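432aa long hypothetical deoxyribodipyrimidine photolyase (Sulfolobus tokodaii, PDB 2E0I) probably repairs ultraviolet-damaged DNA as a photolyase, splitting pyrimidine dimers with light, and carries two FAD molecules, one of them probably a light-harvesting antenna. Local coordinates at residues A[87-99]-A[118-132]. Residues are numbered along the deposited sequence; the frame is centred on the assembly and turned at random.
Sequences FNKVDAIYVNEDY and GIEFKAYEDYLLTPK. With FAD (flavin-adenine dinucleotide), chain F.
Strands 92-96 and 120-124 are the ends of a beta-alpha-beta unit, crossing over through helix 101-115, at one margin of the parallel sheet of the photolyase's N-terminal domain. Their N-to-C directions differ by 19°, so the pair is parallel, and alternating backbone bonds set the register, from Glu120 N to Asp91 O (2.9 Å) through to Glu97 N on Tyr124 O (2.9 Å). On the face turned to helix 101-115, Ile93 CG2 meets the edge of the Phe121 ring in its plane, and Val95 CG2 lies 3.9 Å from Phe121 CZ; with CG anti to the backbone N (chi1 -177°), Phe121 brings its ring to both. The reverse face carries Tyr94 and Lys122 side by side: Lys122 CD lies 3.5 Å from Tyr94 CZ, beyond it the chain bends at chi3 (79°), and Lys122 NZ and Tyr94 OH share Glu25 OE2. Next to them, Tyr94 CD2 abuts the edge of the Tyr124 ring.

Beyond the strands, Glu97 OE2 and Lys132 NZ form a weak, long salt bridge (3.5 Å), the lysine also bonding Tyr255. Glu125 OE1 takes the Lys132 backbone N-H on its syn side, so an alanine here would probably leave that N-H without its carboxylate and the loop running to Lys132 less firmly held. One water donates to Glu97 O and Tyr99 OH and accepts from Asp126 N. Asp98, salt-bridged to Arg9, accepts a hydrogen bond at OD2 from FAD O4' (2.9 Å). The apolar face toward helix 101-115 thus runs on, past the strand ends, into loops of charge and water, and the loop after strand 92-96 brings Asp98 to a flavin.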
ATOM      1  N   PHE A  87      16.581   7.464 -24.384  1.00 43.41           N
ATOM      2  CA  PHE A  87      17.886   7.367 -23.729  1.00 44.27           C
ATOM      3  C   PHE A  87      18.965   6.515 -24.396  1.00 45.17           C
ATOM      4  O   PHE A  87      19.994   6.232 -23.794  1.00 44.75           O
ATOM      5  CB  PHE A  87      17.694   6.875 -22.291  1.00 42.97           C
ATOM      6  CG  PHE A  87      16.529   7.504 -21.579  1.00 41.50           C
ATOM      7  CD1 PHE A  87      16.242   8.861 -21.727  1.00 40.82           C
ATOM      8  CD2 PHE A  87      15.731   6.743 -20.737  1.00 40.79           C
ATOM      9  CE1 PHE A  87      15.179   9.445 -21.048  1.00 38.67           C
ATOM     10  CE2 PHE A  87      14.667   7.325 -20.053  1.00 39.56           C
ATOM     11  CZ  PHE A  87      14.394   8.678 -20.213  1.00 38.84           C
ATOM     12  N   ASN A  88      18.740   6.107 -25.634  1.00 47.24           N
ATOM     13  CA  ASN A  88      19.709   5.280 -26.338  1.00 49.02           C
ATOM     14  C   ASN A  88      21.151   5.813 -26.324  1.00 49.43           C
ATOM     15  O   ASN A  88      22.096   5.039 -26.503  1.00 50.58           O
ATOM     16  CB  ASN A  88      19.239   5.065 -27.783  1.00 49.96           C
ATOM     17  CG  ASN A  88      18.618   6.315 -28.379  1.00 51.84           C
ATOM     18  OD1 ASN A  88      19.278   7.349 -28.518  1.00 52.38           O
ATOM     19  ND2 ASN A  88      17.335   6.232 -28.722  1.00 52.80           N
ATOM     20  N   LYS A  89      21.338   7.112 -26.097  1.00 48.70           N
ATOM     21  CA  LYS A  89      22.697   7.659 -26.101  1.00 48.35           C
ATOM     22  C   LYS A  89      23.293   8.022 -24.740  1.00 47.69           C
ATOM     23  O   LYS A  89      24.392   8.579 -24.668  1.00 47.91           O
ATOM     24  CB  LYS A  89      22.762   8.880 -27.020  1.00 49.75           C
ATOM     25  CG  LYS A  89      22.461   8.578 -28.489  1.00 51.40           C
ATOM     26  CD  LYS A  89      22.713   9.799 -29.382  1.00 52.61           C
ATOM     27  CE  LYS A  89      21.907  11.025 -28.944  1.00 53.63           C
ATOM     28  NZ  LYS A  89      20.432  10.794 -28.997  1.00 54.88           N
ATOM     29  N   VAL A  90      22.577   7.707 -23.664  1.00 46.65           N
ATOM     30  CA  VAL A  90      23.045   8.010 -22.312  1.00 44.08           C
ATOM     31  C   VAL A  90      24.040   6.926 -21.886  1.00 43.80           C
ATOM     32  O   VAL A  90      24.043   5.829 -22.449  1.00 44.51           O
ATOM     33  CB  VAL A  90      21.853   8.056 -21.320  1.00 42.78           C
ATOM     34  CG1 VAL A  90      21.515   6.653 -20.838  1.00 41.56           C
ATOM     35  CG2 VAL A  90      22.173   8.979 -20.165  1.00 41.54           C
ATOM     36  N   ASP A  91      24.874   7.224 -20.896  1.00 42.53           N
ATOM     37  CA  ASP A  91      25.887   6.273 -20.420  1.00 41.50           C
ATOM     38  C   ASP A  91      25.363   5.140 -19.563  1.00 39.96           C
ATOM     39  O   ASP A  91      25.611   3.959 -19.835  1.00 39.43           O
ATOM     40  CB  ASP A  91      26.951   7.007 -19.622  1.00 44.26           C
ATOM     41  CG  ASP A  91      27.964   7.680 -20.501  1.00 47.61           C
ATOM     42  OD1 ASP A  91      27.596   8.114 -21.628  1.00 48.25           O
ATOM     43  OD2 ASP A  91      29.128   7.779 -20.051  1.00 50.55           O
ATOM     44  N   ALA A  92      24.657   5.514 -18.503  1.00 37.93           N
ATOM     45  CA  ALA A  92      24.099   4.548 -17.576  1.00 33.56           C
ATOM     46  C   ALA A  92      22.718   4.991 -17.111  1.00 31.59           C
ATOM     47  O   ALA A  92      22.315   6.147 -17.283  1.00 30.04           O
ATOM     48  CB  ALA A  92      25.034   4.385 -16.377  1.00 33.23           C
ATOM     49  N   ILE A  93      21.993   4.043 -16.530  1.00 29.69           N
ATOM     50  CA  ILE A  93      20.660   4.285 -16.003  1.00 27.72           C
ATOM     51  C   ILE A  93      20.612   3.656 -14.621  1.00 26.84           C
ATOM     52  O   ILE A  93      20.920   2.472 -14.465  1.00 26.91           O
ATOM     53  CB  ILE A  93      19.583   3.645 -16.902  1.00 27.34           C
ATOM     54  CG1 ILE A  93      19.446   4.448 -18.207  1.00 25.98           C
ATOM     55  CG2 ILE A  93      18.267   3.558 -16.147  1.00 26.86           C
ATOM     56  CD1 ILE A  93      18.462   3.854 -19.194  1.00 24.41           C
ATOM     57  N   TYR A  94      20.249   4.450 -13.617  1.00 25.15           N
ATOM     58  CA  TYR A  94      20.176   3.943 -12.254  1.00 23.77           C
ATOM     59  C   TYR A  94      18.738   3.884 -11.761  1.00 22.69           C
ATOM     60  O   TYR A  94      17.921   4.720 -12.129  1.00 23.64           O
ATOM     61  CB  TYR A  94      20.977   4.833 -11.305  1.00 24.91           C
ATOM     62  CG  TYR A  94      22.478   4.806 -11.485  1.00 26.44           C
ATOM     63  CD1 TYR A  94      23.076   5.371 -12.604  1.00 26.84           C
ATOM     64  CD2 TYR A  94      23.299   4.221 -10.522  1.00 27.49           C
ATOM     65  CE1 TYR A  94      24.451   5.353 -12.763  1.00 29.02           C
ATOM     66  CE2 TYR A  94      24.677   4.198 -10.669  1.00 29.23           C
ATOM     67  CZ  TYR A  94      25.247   4.763 -11.793  1.00 29.80           C
ATOM     68  OH  TYR A  94      26.609   4.716 -11.958  1.00 32.63           O
ATOM     69  N   VAL A  95      18.431   2.891 -10.934  1.00 21.83           N
ATOM     70  CA  VAL A  95      17.095   2.742 -10.350  1.00 21.18           C
ATOM     71  C   VAL A  95      17.162   1.899  -9.094  1.00 21.26           C
ATOM     72  O   VAL A  95      18.207   1.366  -8.734  1.00 20.10           O
ATOM     73  CB  VAL A  95      16.088   2.034 -11.292  1.00 19.31           C
ATOM     74  CG1 VAL A  95      16.044   2.741 -12.625  1.00 21.14           C
ATOM     75  CG2 VAL A  95      16.457   0.571 -11.458  1.00 18.81           C
ATOM     76  N   ASN A  96      16.025   1.786  -8.430  1.00 22.03           N
ATOM     77  CA  ASN A  96      15.919   0.974  -7.235  1.00 23.54           C
ATOM     78  C   ASN A  96      14.993  -0.169  -7.629  1.00 23.84           C
ATOM     79  O   ASN A  96      13.848   0.056  -8.004  1.00 24.33           O
ATOM     80  CB  ASN A  96      15.310   1.791  -6.094  1.00 24.79           C
ATOM     81  CG  ASN A  96      16.300   2.749  -5.476  1.00 25.03           C
ATOM     82  OD1 ASN A  96      15.969   3.892  -5.185  1.00 27.59           O
ATOM     83  ND2 ASN A  96      17.520   2.280  -5.253  1.00 25.87           N
ATOM     84  N   GLU A  97      15.502  -1.390  -7.564  1.00 24.29           N
ATOM     85  CA  GLU A  97      14.733  -2.566  -7.934  1.00 24.67           C
ATOM     86  C   GLU A  97      13.481  -2.691  -7.085  1.00 23.80           C
ATOM     87  O   GLU A  97      13.448  -2.219  -5.952  1.00 23.40           O
ATOM     88  CB  GLU A  97      15.578  -3.809  -7.725  1.00 26.88           C
ATOM     89  CG  GLU A  97      15.794  -4.102  -6.258  1.00 33.36           C
ATOM     90  CD  GLU A  97      16.556  -5.381  -6.023  1.00 37.55           C
ATOM     91  OE1 GLU A  97      16.744  -5.748  -4.837  1.00 39.62           O
ATOM     92  OE2 GLU A  97      16.961  -6.015  -7.024  1.00 38.99           O
ATOM     93  N   ASP A  98      12.446  -3.312  -7.637  1.00 23.81           N
ATOM     94  CA  ASP A  98      11.219  -3.531  -6.889  1.00 24.28           C
ATOM     95  C   ASP A  98      11.030  -5.045  -6.861  1.00 22.44           C
ATOM     96  O   ASP A  98      11.852  -5.778  -7.389  1.00 22.19           O
ATOM     97  CB  ASP A  98      10.016  -2.835  -7.536  1.00 27.57           C
ATOM     98  CG  ASP A  98       8.924  -2.466  -6.518  1.00 29.96           C
ATOM     99  OD1 ASP A  98       8.743  -3.198  -5.519  1.00 31.12           O
ATOM    100  OD2 ASP A  98       8.234  -1.443  -6.723  1.00 31.97           O
ATOM    101  N   TYR A  99       9.943  -5.512  -6.271  1.00 21.40           N
ATOM    102  CA  TYR A  99       9.751  -6.938  -6.114  1.00 21.15           C
ATOM    103  C   TYR A  99       8.464  -7.566  -6.626  1.00 20.82           C
ATOM    104  O   TYR A  99       8.078  -8.622  -6.159  1.00 22.82           O
ATOM    105  CB  TYR A  99       9.944  -7.259  -4.630  1.00 21.28           C
ATOM    106  CG  TYR A  99      11.245  -6.681  -4.101  1.00 24.17           C
ATOM    107  CD1 TYR A  99      12.460  -7.324  -4.335  1.00 25.04           C
ATOM    108  CD2 TYR A  99      11.276  -5.432  -3.463  1.00 24.58           C
ATOM    109  CE1 TYR A  99      13.667  -6.747  -3.962  1.00 25.80           C
ATOM    110  CE2 TYR A  99      12.484  -4.843  -3.085  1.00 24.84           C
ATOM    111  CZ  TYR A  99      13.680  -5.511  -3.344  1.00 26.39           C
ATOM    112  OH  TYR A  99      14.899  -4.951  -3.009  1.00 27.97           O
ATOM    113  N   GLY A 118      24.543  -0.218 -25.326  1.00 42.23           N
ATOM    114  CA  GLY A 118      25.729   0.096 -24.556  1.00 43.00           C
ATOM    115  C   GLY A 118      25.480   0.979 -23.348  1.00 42.62           C
ATOM    116  O   GLY A 118      26.349   1.763 -22.955  1.00 42.93           O
ATOM    117  N   ILE A 119      24.292   0.854 -22.762  1.00 41.56           N
ATOM    118  CA  ILE A 119      23.941   1.646 -21.592  1.00 39.81           C
ATOM    119  C   ILE A 119      24.050   0.749 -20.378  1.00 39.25           C
ATOM    120  O   ILE A 119      23.475  -0.335 -20.356  1.00 39.52           O
ATOM    121  CB  ILE A 119      22.502   2.167 -21.683  1.00 38.81           C
ATOM    122  CG1 ILE A 119      22.325   2.963 -22.977  1.00 37.61           C
ATOM    123  CG2 ILE A 119      22.182   3.032 -20.464  1.00 37.13           C
ATOM    124  CD1 ILE A 119      20.890   3.395 -23.238  1.00 39.28           C
ATOM    125  N   GLU A 120      24.795   1.184 -19.372  1.00 38.38           N
ATOM    126  CA  GLU A 120      24.920   0.370 -18.174  1.00 38.91           C
ATOM    127  C   GLU A 120      23.631   0.505 -17.342  1.00 37.57           C
ATOM    128  O   GLU A 120      23.153   1.614 -17.102  1.00 38.99           O
ATOM    129  CB  GLU A 120      26.134   0.812 -17.362  1.00 40.26           C
ATOM    130  CG  GLU A 120      26.745  -0.330 -16.583  1.00 46.09           C
ATOM    131  CD  GLU A 120      27.858   0.107 -15.648  1.00 50.78           C
ATOM    132  OE1 GLU A 120      28.373  -0.763 -14.899  1.00 51.61           O
ATOM    133  OE2 GLU A 120      28.215   1.316 -15.659  1.00 54.36           O
ATOM    134  N   PHE A 121      23.059  -0.619 -16.921  1.00 34.73           N
ATOM    135  CA  PHE A 121      21.825  -0.593 -16.132  1.00 32.36           C
ATOM    136  C   PHE A 121      22.090  -1.060 -14.720  1.00 30.67           C
ATOM    137  O   PHE A 121      22.313  -2.239 -14.482  1.00 29.41           O
ATOM    138  CB  PHE A 121      20.765  -1.493 -16.760  1.00 32.20           C
ATOM    139  CG  PHE A 121      19.448  -1.473 -16.041  1.00 30.34           C
ATOM    140  CD1 PHE A 121      18.752  -0.280 -15.880  1.00 30.16           C
ATOM    141  CD2 PHE A 121      18.888  -2.648 -15.556  1.00 29.04           C
ATOM    142  CE1 PHE A 121      17.514  -0.261 -15.246  1.00 29.70           C
ATOM    143  CE2 PHE A 121      17.655  -2.641 -14.923  1.00 28.89           C
ATOM    144  CZ  PHE A 121      16.962  -1.445 -14.766  1.00 28.99           C
ATOM    145  N   LYS A 122      22.026  -0.130 -13.778  1.00 30.60           N
ATOM    146  CA  LYS A 122      22.308  -0.439 -12.385  1.00 30.20           C
ATOM    147  C   LYS A 122      21.084  -0.316 -11.467  1.00 28.67           C
ATOM    148  O   LYS A 122      20.512   0.764 -11.333  1.00 28.87           O
ATOM    149  CB  LYS A 122      23.453   0.475 -11.908  1.00 30.51           C
ATOM    150  CG  LYS A 122      24.545   0.643 -12.979  1.00 32.30           C
ATOM    151  CD  LYS A 122      25.793   1.367 -12.487  1.00 34.43           C
ATOM    152  CE  LYS A 122      26.702   0.445 -11.688  1.00 34.64           C
ATOM    153  NZ  LYS A 122      27.958   1.130 -11.264  1.00 35.30           N
ATOM    154  N   ALA A 123      20.684  -1.428 -10.847  1.00 26.91           N
ATOM    155  CA  ALA A 123      19.539  -1.434  -9.931  1.00 26.24           C
ATOM    156  C   ALA A 123      20.049  -1.676  -8.517  1.00 26.37           C
ATOM    157  O   ALA A 123      20.975  -2.444  -8.329  1.00 27.09           O
ATOM    158  CB  ALA A 123      18.551  -2.506 -10.322  1.00 23.43           C
ATOM    159  N   TYR A 124      19.456  -1.009  -7.529  1.00 27.34           N
ATOM    160  CA  TYR A 124      19.892  -1.145  -6.143  1.00 28.12           C
ATOM    161  C   TYR A 124      18.729  -1.438  -5.218  1.00 29.97           C
ATOM    162  O   TYR A 124      17.582  -1.135  -5.551  1.00 30.47           O
ATOM    163  CB  TYR A 124      20.572   0.143  -5.671  1.00 26.98           C
ATOM    164  CG  TYR A 124      21.811   0.501  -6.449  1.00 28.16           C
ATOM    165  CD1 TYR A 124      23.075   0.042  -6.056  1.00 27.74           C
ATOM    166  CD2 TYR A 124      21.719   1.268  -7.611  1.00 27.51           C
ATOM    167  CE1 TYR A 124      24.216   0.343  -6.813  1.00 28.88           C
ATOM    168  CE2 TYR A 124      22.843   1.576  -8.371  1.00 28.10           C
ATOM    169  CZ  TYR A 124      24.087   1.115  -7.974  1.00 29.32           C
ATOM    170  OH  TYR A 124      25.188   1.439  -8.739  1.00 29.99           O
ATOM    171  N   GLU A 125      19.032  -2.029  -4.061  1.00 30.70           N
ATOM    172  CA  GLU A 125      18.016  -2.328  -3.062  1.00 31.14           C
ATOM    173  C   GLU A 125      17.803  -1.058  -2.240  1.00 30.71           C
ATOM    174  O   GLU A 125      18.773  -0.416  -1.817  1.00 31.08           O
ATOM    175  CB  GLU A 125      18.473  -3.470  -2.147  1.00 33.15           C
ATOM    176  CG  GLU A 125      18.370  -4.849  -2.782  1.00 39.05           C
ATOM    177  CD  GLU A 125      18.755  -5.994  -1.839  1.00 42.79           C
ATOM    178  OE1 GLU A 125      18.126  -6.146  -0.763  1.00 45.65           O
ATOM    179  OE2 GLU A 125      19.689  -6.755  -2.181  1.00 44.85           O
ATOM    180  N   ASP A 126      16.543  -0.686  -2.020  1.00 29.19           N
ATOM    181  CA  ASP A 126      16.236   0.514  -1.252  1.00 27.27           C
ATOM    182  C   ASP A 126      14.925   0.422  -0.497  1.00 25.48           C
ATOM    183  O   ASP A 126      14.826   0.892   0.622  1.00 24.94           O
ATOM    184  CB  ASP A 126      16.211   1.737  -2.182  1.00 28.79           C
ATOM    185  CG  ASP A 126      15.868   3.047  -1.449  1.00 30.05           C
ATOM    186  OD1 ASP A 126      14.681   3.442  -1.441  1.00 28.54           O
ATOM    187  OD2 ASP A 126      16.784   3.686  -0.882  1.00 29.43           O
ATOM    188  N   TYR A 127      13.920  -0.190  -1.104  1.00 25.08           N
ATOM    189  CA  TYR A 127      12.610  -0.289  -0.482  1.00 24.83           C
ATOM    190  C   TYR A 127      12.550  -1.106   0.782  1.00 26.04           C
ATOM    191  O   TYR A 127      11.732  -0.828   1.645  1.00 27.69           O
ATOM    192  CB  TYR A 127      11.586  -0.831  -1.481  1.00 24.24           C
ATOM    193  CG  TYR A 127      11.413   0.056  -2.682  1.00 24.21           C
ATOM    194  CD1 TYR A 127      11.405  -0.472  -3.960  1.00 26.13           C
ATOM    195  CD2 TYR A 127      11.336   1.433  -2.542  1.00 25.37           C
ATOM    196  CE1 TYR A 127      11.339   0.357  -5.080  1.00 29.16           C
ATOM    197  CE2 TYR A 127      11.268   2.274  -3.645  1.00 28.13           C
ATOM    198  CZ  TYR A 127      11.279   1.739  -4.918  1.00 29.47           C
ATOM    199  OH  TYR A 127      11.307   2.590  -6.019  1.00 29.54           O
ATOM    200  N   LEU A 128      13.414  -2.105   0.913  1.00 28.44           N
ATOM    201  CA  LEU A 128      13.392  -2.959   2.106  1.00 28.75           C
ATOM    202  C   LEU A 128      14.288  -2.478   3.245  1.00 29.85           C
ATOM    203  O   LEU A 128      15.301  -1.804   3.043  1.00 31.01           O
ATOM    204  CB  LEU A 128      13.779  -4.399   1.742  1.00 27.68           C
ATOM    205  CG  LEU A 128      12.925  -5.148   0.718  1.00 27.03           C
ATOM    206  CD1 LEU A 128      13.742  -6.286   0.164  1.00 27.69           C
ATOM    207  CD2 LEU A 128      11.626  -5.657   1.332  1.00 25.96           C
ATOM    208  N   LEU A 129      13.893  -2.847   4.450  1.00 30.68           N
ATOM    209  CA  LEU A 129      14.623  -2.498   5.651  1.00 31.90           C
ATOM    210  C   LEU A 129      15.740  -3.527   5.826  1.00 33.05           C
ATOM    211  O   LEU A 129      16.774  -3.243   6.425  1.00 33.24           O
ATOM    212  CB  LEU A 129      13.665  -2.566   6.832  1.00 30.92           C
ATOM    213  CG  LEU A 129      13.884  -1.702   8.067  1.00 30.02           C
ATOM    214  CD1 LEU A 129      13.964  -0.241   7.683  1.00 28.42           C
ATOM    215  CD2 LEU A 129      12.723  -1.938   9.014  1.00 28.77           C
ATOM    216  N   THR A 130      15.522  -4.716   5.272  1.00 34.53           N
ATOM    217  CA  THR A 130      16.472  -5.824   5.376  1.00 36.52           C
ATOM    218  C   THR A 130      16.877  -6.388   4.007  1.00 36.57           C
ATOM    219  O   THR A 130      16.115  -6.301   3.041  1.00 37.19           O
ATOM    220  CB  THR A 130      15.853  -6.985   6.213  1.00 37.14           C
ATOM    221  OG1 THR A 130      14.744  -7.548   5.505  1.00 37.25           O
ATOM    222  CG2 THR A 130      15.331  -6.471   7.539  1.00 38.60           C
ATOM    223  N   PRO A 131      18.084  -6.976   3.910  1.00 36.18           N
ATOM    224  CA  PRO A 131      18.589  -7.563   2.659  1.00 36.05           C
ATOM    225  C   PRO A 131      17.705  -8.736   2.244  1.00 36.52           C
ATOM    226  O   PRO A 131      17.389  -9.598   3.071  1.00 37.23           O
ATOM    227  CB  PRO A 131      19.990  -8.012   3.034  1.00 34.78           C
ATOM    228  CG  PRO A 131      20.380  -7.031   4.081  1.00 35.27           C
ATOM    229  CD  PRO A 131      19.143  -6.965   4.930  1.00 35.82           C
ATOM    230  N   LYS A 132      17.319  -8.788   0.974  1.00 35.90           N
ATOM    231  CA  LYS A 132      16.434  -9.856   0.539  1.00 36.91           C
ATOM    232  C   LYS A 132      16.979 -11.270   0.647  1.00 37.10           C
ATOM    233  O   LYS A 132      16.204 -12.225   0.740  1.00 37.16           O
ATOM    234  CB  LYS A 132      15.937  -9.603  -0.885  1.00 37.43           C
ATOM    235  CG  LYS A 132      16.994  -9.561  -1.946  1.00 36.97           C
ATOM    236  CD  LYS A 132      16.331  -9.428  -3.293  1.00 38.13           C
ATOM    237  CE  LYS A 132      17.346  -9.303  -4.407  1.00 38.89           C
ATOM    238  NZ  LYS A 132      16.672  -9.249  -5.730  1.00 40.85           N
TER
HETATM  239  PA  FAD F1200       1.184  -1.032  -9.951  1.00 21.98           P
HETATM  240  O1A FAD F1200       0.498  -1.584  -8.761  1.00 22.65           O
HETATM  241  O2A FAD F1200       0.807   0.222 -10.638  1.00 24.57           O
HETATM  242  O5B FAD F1200       0.550  -2.061 -11.016  1.00 22.17           O
HETATM  243  C5B FAD F1200       1.097  -2.168 -12.335  1.00 20.17           C
HETATM  244  C4B FAD F1200       0.431  -3.292 -13.135  1.00 19.33           C
HETATM  245  O4B FAD F1200       0.158  -4.383 -12.235  1.00 18.56           O
HETATM  246  C3B FAD F1200      -0.928  -2.860 -13.690  1.00 19.95           C
HETATM  247  O3B FAD F1200      -1.267  -3.676 -14.815  1.00 20.30           O
HETATM  248  C2B FAD F1200      -1.841  -3.179 -12.506  1.00 21.13           C
HETATM  249  O2B FAD F1200      -3.180  -3.355 -12.975  1.00 23.62           O
HETATM  250  C1B FAD F1200      -1.267  -4.541 -12.113  1.00 19.77           C
HETATM  251  N9A FAD F1200      -1.657  -4.927 -10.734  1.00 19.25           N
HETATM  252  C8A FAD F1200      -1.506  -4.182  -9.641  1.00 19.90           C
HETATM  253  N7A FAD F1200      -1.919  -4.854  -8.570  1.00 18.28           N
HETATM  254  C5A FAD F1200      -2.339  -6.044  -8.981  1.00 17.91           C
HETATM  255  C6A FAD F1200      -2.847  -7.168  -8.340  1.00 19.77           C
HETATM  256  N6A FAD F1200      -3.043  -7.162  -7.025  1.00 21.00           N
HETATM  257  N1A FAD F1200      -3.162  -8.250  -9.067  1.00 21.60           N
HETATM  258  C2A FAD F1200      -3.004  -8.258 -10.380  1.00 20.32           C
HETATM  259  N3A FAD F1200      -2.527  -7.204 -11.021  1.00 18.71           N
HETATM  260  C4A FAD F1200      -2.182  -6.091 -10.360  1.00 18.14           C
HETATM  261  N1  FAD F1200       5.337   4.369 -11.150  1.00 17.40           N
HETATM  262  C2  FAD F1200       5.896   4.863 -12.335  1.00 17.83           C
HETATM  263  O2  FAD F1200       7.110   4.798 -12.518  1.00 20.05           O
HETATM  264  N3  FAD F1200       5.060   5.386 -13.328  1.00 18.54           N
HETATM  265  C4  FAD F1200       3.671   5.405 -13.141  1.00 21.23           C
HETATM  266  O4  FAD F1200       2.940   5.872 -14.015  1.00 21.89           O
HETATM  267  C4X FAD F1200       3.118   4.895 -11.971  1.00 20.40           C
HETATM  268  N5  FAD F1200       1.726   4.848 -11.807  1.00 17.28           N
HETATM  269  C5X FAD F1200       1.168   4.314 -10.639  1.00 18.33           C
HETATM  270  C6  FAD F1200      -0.213   4.190 -10.526  1.00 18.96           C
HETATM  271  C7  FAD F1200      -0.777   3.575  -9.411  1.00 18.08           C
HETATM  272  C7M FAD F1200      -2.299   3.447  -9.314  1.00 17.77           C
HETATM  273  C8  FAD F1200       0.051   3.088  -8.403  1.00 17.93           C
HETATM  274  C8M FAD F1200      -0.535   2.406  -7.166  1.00 19.79           C
HETATM  275  C9  FAD F1200       1.433   3.220  -8.514  1.00 17.74           C
HETATM  276  C9A FAD F1200       1.998   3.833  -9.629  1.00 18.29           C
HETATM  277  N10 FAD F1200       3.392   3.921  -9.775  1.00 17.77           N
HETATM  278  C10 FAD F1200       3.948   4.384 -10.976  1.00 18.97           C
HETATM  279  C1' FAD F1200       4.296   3.447  -8.701  1.00 19.57           C
HETATM  280  C2' FAD F1200       4.526   1.937  -8.738  1.00 21.97           C
HETATM  281  O2' FAD F1200       4.208   1.375  -7.460  1.00 19.04           O
HETATM  282  C3' FAD F1200       5.977   1.622  -9.114  1.00 21.46           C
HETATM  283  O3' FAD F1200       6.237   2.087 -10.442  1.00 20.81           O
HETATM  284  C4' FAD F1200       6.245   0.116  -9.039  1.00 20.74           C
HETATM  285  O4' FAD F1200       7.649  -0.115  -9.182  1.00 16.59           O
HETATM  286  C5' FAD F1200       5.487  -0.629 -10.141  1.00 20.68           C
HETATM  287  O5' FAD F1200       5.085  -1.932  -9.711  1.00 21.30           O
HETATM  288  P   FAD F1200       3.629  -2.147  -9.058  1.00 20.23           P
HETATM  289  O1P FAD F1200       3.416  -3.608  -8.947  1.00 23.29           O
HETATM  290  O2P FAD F1200       3.501  -1.320  -7.837  1.00 18.51           O
HETATM  291  O3P FAD F1200       2.674  -1.582 -10.224  1.00 22.16           O
HETATM  292  O   HOH W   1      14.485  -2.134  -3.350  1.00 20.01           O